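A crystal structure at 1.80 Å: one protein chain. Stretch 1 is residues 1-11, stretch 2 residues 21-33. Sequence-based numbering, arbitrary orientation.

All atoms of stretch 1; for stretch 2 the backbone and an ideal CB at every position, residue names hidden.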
# COMPACT_ATOMS: atom_id res chain seq x y z
N GLU A 1 -0.75 -21.13 -1.50
CA GLU A 1 -0.45 -20.61 -2.82
C GLU A 1 -0.94 -19.16 -3.05
O GLU A 1 -2.05 -18.87 -2.62
CB GLU A 1 -1.10 -21.57 -3.80
CG GLU A 1 -0.94 -21.22 -5.27
CD GLU A 1 -1.83 -22.02 -6.22
OE1 GLU A 1 -2.85 -22.59 -5.79
OE2 GLU A 1 -1.51 -22.05 -7.42
N VAL A 2 -0.21 -18.30 -3.78
CA VAL A 2 -0.58 -16.90 -4.03
C VAL A 2 -0.58 -16.64 -5.53
O VAL A 2 0.47 -16.79 -6.16
CB VAL A 2 0.44 -15.90 -3.35
CG1 VAL A 2 -0.08 -14.48 -3.57
CG2 VAL A 2 0.58 -16.14 -1.86
N LYS A 3 -1.68 -16.25 -6.16
CA LYS A 3 -1.73 -15.92 -7.57
C LYS A 3 -2.01 -14.43 -7.76
O LYS A 3 -2.66 -13.80 -6.92
CB LYS A 3 -2.85 -16.69 -8.27
CG LYS A 3 -2.65 -18.19 -8.31
CD LYS A 3 -3.48 -18.78 -9.45
CE LYS A 3 -2.87 -20.13 -9.90
NZ LYS A 3 -1.46 -20.04 -10.29
N LEU A 4 -1.58 -13.89 -8.88
CA LEU A 4 -1.74 -12.52 -9.23
C LEU A 4 -2.59 -12.34 -10.43
O LEU A 4 -2.51 -13.10 -11.40
CB LEU A 4 -0.42 -11.87 -9.56
CG LEU A 4 0.63 -11.70 -8.44
CD1 LEU A 4 1.85 -10.96 -8.91
CD2 LEU A 4 0.05 -10.82 -7.37
N SER A 5 -3.43 -11.34 -10.43
CA SER A 5 -4.14 -10.92 -11.63
C SER A 5 -4.26 -9.39 -11.51
O SER A 5 -3.81 -8.83 -10.50
CB SER A 5 -5.51 -11.55 -11.69
OG SER A 5 -6.34 -11.33 -10.57
N GLY A 6 -4.84 -8.68 -12.47
CA GLY A 6 -4.95 -7.23 -12.39
C GLY A 6 -5.86 -6.71 -13.44
O GLY A 6 -6.45 -7.43 -14.26
N ASP A 7 -6.05 -5.40 -13.41
CA ASP A 7 -6.83 -4.73 -14.42
C ASP A 7 -6.35 -3.28 -14.51
O ASP A 7 -5.55 -2.83 -13.68
CB ASP A 7 -8.35 -4.78 -14.11
CG ASP A 7 -8.76 -4.31 -12.72
OD1 ASP A 7 -8.46 -3.19 -12.35
OD2 ASP A 7 -9.34 -5.08 -11.99
N ALA A 8 -6.76 -2.60 -15.56
CA ALA A 8 -6.38 -1.20 -15.82
C ALA A 8 -7.39 -0.63 -16.80
O ALA A 8 -8.21 -1.38 -17.38
CB ALA A 8 -4.98 -1.08 -16.43
N ARG A 9 -7.50 0.70 -16.89
CA ARG A 9 -8.42 1.34 -17.81
C ARG A 9 -7.90 2.72 -18.11
O ARG A 9 -7.08 3.26 -17.33
CB ARG A 9 -9.82 1.40 -17.20
CG ARG A 9 -9.96 2.39 -16.06
CD ARG A 9 -11.23 2.09 -15.34
NE ARG A 9 -11.43 3.15 -14.37
CZ ARG A 9 -12.35 3.08 -13.39
NH1 ARG A 9 -13.15 2.02 -13.20
NH2 ARG A 9 -12.44 4.14 -12.56
N MET A 10 -8.21 3.30 -19.25
CA MET A 10 -7.77 4.65 -19.59
C MET A 10 -8.69 5.20 -20.65
O MET A 10 -9.29 4.44 -21.41
CB MET A 10 -6.32 4.71 -20.07
CG MET A 10 -6.03 4.09 -21.41
SD MET A 10 -4.33 4.44 -21.85
CE MET A 10 -4.35 3.20 -23.09
N GLY A 11 -8.99 6.51 -20.66
CA GLY A 11 -9.93 7.06 -21.62
C GLY A 11 -10.27 8.46 -21.18
O GLY A 11 -9.45 9.08 -20.49
N UNK A 21 -9.23 13.39 -18.42
CA UNK A 21 -8.55 12.09 -18.55
C UNK A 21 -8.87 11.29 -17.29
O UNK A 21 -8.93 11.86 -16.19
CB UNK A 21 -7.04 12.25 -18.74
N UNK A 22 -9.12 9.97 -17.37
CA UNK A 22 -9.41 9.15 -16.21
C UNK A 22 -8.74 7.79 -16.44
O UNK A 22 -9.01 7.14 -17.45
CB UNK A 22 -10.92 9.01 -15.98
N UNK A 23 -7.86 7.33 -15.57
CA UNK A 23 -7.18 6.05 -15.74
C UNK A 23 -6.86 5.43 -14.40
O UNK A 23 -6.95 6.11 -13.37
CB UNK A 23 -5.90 6.22 -16.56
N UNK A 24 -6.56 4.14 -14.28
CA UNK A 24 -6.15 3.51 -13.04
C UNK A 24 -5.56 2.14 -13.38
O UNK A 24 -5.79 1.65 -14.49
CB UNK A 24 -7.32 3.39 -12.06
N UNK A 25 -4.85 1.51 -12.48
CA UNK A 25 -4.45 0.12 -12.62
C UNK A 25 -4.52 -0.45 -11.23
O UNK A 25 -4.33 0.26 -10.22
CB UNK A 25 -3.06 -0.04 -13.24
N UNK A 26 -4.83 -1.75 -11.11
CA UNK A 26 -4.99 -2.45 -9.83
C UNK A 26 -4.37 -3.86 -9.96
O UNK A 26 -4.26 -4.37 -11.09
CB UNK A 26 -6.47 -2.53 -9.43
N UNK A 27 -3.96 -4.47 -8.86
CA UNK A 27 -3.44 -5.85 -8.82
C UNK A 27 -4.26 -6.53 -7.74
O UNK A 27 -4.54 -5.92 -6.69
CB UNK A 27 -1.94 -5.92 -8.53
N UNK A 28 -4.70 -7.77 -8.03
CA UNK A 28 -5.40 -8.61 -7.09
C UNK A 28 -4.51 -9.79 -6.65
O UNK A 28 -3.86 -10.46 -7.46
CB UNK A 28 -6.71 -9.11 -7.71
N UNK A 29 -4.40 -10.02 -5.36
CA UNK A 29 -3.69 -11.16 -4.78
C UNK A 29 -4.74 -12.20 -4.48
O UNK A 29 -5.68 -11.88 -3.74
CB UNK A 29 -2.90 -10.78 -3.53
N UNK A 30 -4.69 -13.43 -5.03
CA UNK A 30 -5.65 -14.48 -4.68
C UNK A 30 -4.88 -15.59 -4.01
O UNK A 30 -3.90 -16.08 -4.57
CB UNK A 30 -6.41 -15.00 -5.90
N UNK A 31 -5.24 -15.95 -2.79
CA UNK A 31 -4.49 -16.92 -2.03
C UNK A 31 -5.37 -18.10 -1.79
O UNK A 31 -6.57 -17.94 -1.56
CB UNK A 31 -3.97 -16.34 -0.71
N UNK A 32 -4.84 -19.33 -1.89
CA UNK A 32 -5.68 -20.53 -1.72
C UNK A 32 -4.92 -21.72 -1.15
O UNK A 32 -3.67 -21.72 -1.19
CB UNK A 32 -6.30 -20.93 -3.06
N UNK A 33 -5.71 -22.61 -0.55
CA UNK A 33 -5.19 -23.81 0.08
C UNK A 33 -6.32 -24.81 0.32
O UNK A 33 -7.50 -24.51 0.12
CB UNK A 33 -4.49 -23.47 1.39

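Stretch 2 runs antiparallel to stretch 1 (157° between their directions), and from position 32 back to position 24 the main chains are tied by pairs of hydrogen bonds at every second residue. Neighbouring CB atoms therefore alternate between the face carrying V2, L4, A8 and M10 and the face carrying K3, S5, D7 and R9.

At position 21 CA-to-CB points sideways and the ideal CB lies 4.4 Å from G11 O; stretch 1 sets little restriction, and the residue is F21, its ring leading off from the contact. Position 22 lies opposite G11, which has no side chain, and shares its face with the R9 side chain and its NE donor, so a small polar side chain would suit. The residue is S22: its OG accepts from water 3 (2.8 Å), which in turn accepts from R9 NE (2.9 Å).

Position 23 has its ideal CB 3.3 Å from R9 O and 3.8 Å from M10 CB, with extended backbone angles (-150/162). The tight approach to R9 O favours a small residue such as glycine, alanine or serine; S23 is deposited, its CB 3.9 Å from M10 CB.

Position 24 pairs with R9, whose extended side chain offers a flat guanidinium, while D7 supplies negative charge nearby. An acid, a polar amide or a long flat side chain would suit. R24 lies flat on R9, centres 3.7 Å apart and planes at 13°. The like charges are close, R9 NH1 to R24 NH2 being 3.4 Å, but D7 OD1 stands 4.4 Å from R24 NH2, and water 2 links the acid to the arginine, donating to D7 OD1 (2.8 Å) and accepting from R24 NE (2.8 Å).

Position 25 faces A8, with the ideal CB 3.9 Å from A8 CB and 3.8 Å from D7 O. Stretch 1 offers a methyl group and a main-chain oxygen here, so a small residue suits without being required. S25 is deposited; its CB lies 3.9 Å from A8 CB, and its CA makes a CA-H...O contact with D7 O at 3.3 Å.

At position 26 the ideal CB is 3.6 Å from D7 OD1, so a donor or a positive charge is favoured: lysine, arginine or an amide. R26 meets the carboxylate edge-on, with R26 NE to D7 OD1 and R26 NH2 to D7 OD2 both 3.0 Å, a two-pronged salt bridge.

Position 27 lies across from G6, which has no side chain, and L4 CD2 is 5.4 Å from the ideal CB. An apolar residue fits; V27 CG1 reaches L4 CD2 at 4.0 Å.

Position 28 has its ideal CB 3.6 Å from S5 OG, which tolerates polar or apolar groups. L28 packs its CD2 3.6 Å from S5 OG.

Position 29 sees V2 CG1 at 4.7 Å and L4 CD2 at 4.8 Å from its ideal CB, an apolar setting for an aliphatic or aromatic residue. F29 places CD1 3.4 Å from L4 CD2.

Position 30, beside K3, could be polar or beta-branched. T30 OG1 shares water 1 with S5 OG, at 2.7 and 2.8 Å.

Position 31 adjoins V2 and suits an apolar chain; M31 CG lies 4.0 Å from V2 CG2.

Positions 32 and 33 point sideways. A small polar residue suits 32 near E1, and S32 OG is 3.4 Å from E1 OE1; at 33, G33 makes no contact.

Stretch 2 21-33: FSSRSRVLFTMSG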
# COMPACT_ATOMS: atom_id res chain seq x y z
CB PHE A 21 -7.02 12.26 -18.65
CG PHE A 21 -6.43 13.02 -19.84
CD1 PHE A 21 -7.12 13.15 -21.04
CD2 PHE A 21 -5.18 13.59 -19.68
CE1 PHE A 21 -6.53 13.85 -22.05
CE2 PHE A 21 -4.61 14.30 -20.71
CZ PHE A 21 -5.28 14.42 -21.89
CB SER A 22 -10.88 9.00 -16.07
OG SER A 22 -11.16 8.38 -14.83
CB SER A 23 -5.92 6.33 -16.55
OG SER A 23 -4.94 7.12 -15.92
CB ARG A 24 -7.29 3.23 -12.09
CG ARG A 24 -8.32 2.23 -12.42
CD ARG A 24 -9.15 1.96 -11.22
NE ARG A 24 -10.07 0.91 -11.60
CZ ARG A 24 -11.19 0.56 -10.97
NH1 ARG A 24 -11.64 1.17 -9.89
NH2 ARG A 24 -11.84 -0.52 -11.41
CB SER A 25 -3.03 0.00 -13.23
OG SER A 25 -2.01 0.78 -12.66
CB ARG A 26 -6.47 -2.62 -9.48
CG ARG A 26 -7.19 -1.27 -9.51
CD ARG A 26 -8.55 -1.37 -8.92
NE ARG A 26 -9.31 -2.33 -9.65
CZ ARG A 26 -10.51 -2.75 -9.28
NH1 ARG A 26 -11.13 -2.32 -8.20
NH2 ARG A 26 -11.12 -3.70 -9.99
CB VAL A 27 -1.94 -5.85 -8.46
CG1 VAL A 27 -1.41 -7.21 -8.04
CG2 VAL A 27 -1.20 -5.41 -9.72
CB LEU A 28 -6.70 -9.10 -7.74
CG LEU A 28 -7.53 -10.13 -6.98
CD1 LEU A 28 -8.16 -9.57 -5.71
CD2 LEU A 28 -8.62 -10.58 -7.89
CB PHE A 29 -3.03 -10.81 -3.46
CG PHE A 29 -1.99 -9.73 -3.60
CD1 PHE A 29 -0.79 -9.99 -4.19
CD2 PHE A 29 -2.27 -8.44 -3.15
CE1 PHE A 29 0.14 -8.98 -4.34
CE2 PHE A 29 -1.34 -7.43 -3.30
CZ PHE A 29 -0.13 -7.69 -3.89
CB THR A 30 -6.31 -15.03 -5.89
OG1 THR A 30 -6.97 -13.96 -6.53
CG2 THR A 30 -7.30 -16.07 -5.54
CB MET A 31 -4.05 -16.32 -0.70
CG MET A 31 -3.17 -15.11 -0.97
SD MET A 31 -2.34 -14.53 0.50
CE MET A 31 -3.67 -13.66 1.23
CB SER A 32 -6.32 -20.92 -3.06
OG SER A 32 -5.33 -20.93 -4.08
O HOH W 1 -5.44 -12.89 -8.43
O HOH W 2 -9.14 -0.83 -13.62
O HOH W 3 -10.49 5.81 -13.92
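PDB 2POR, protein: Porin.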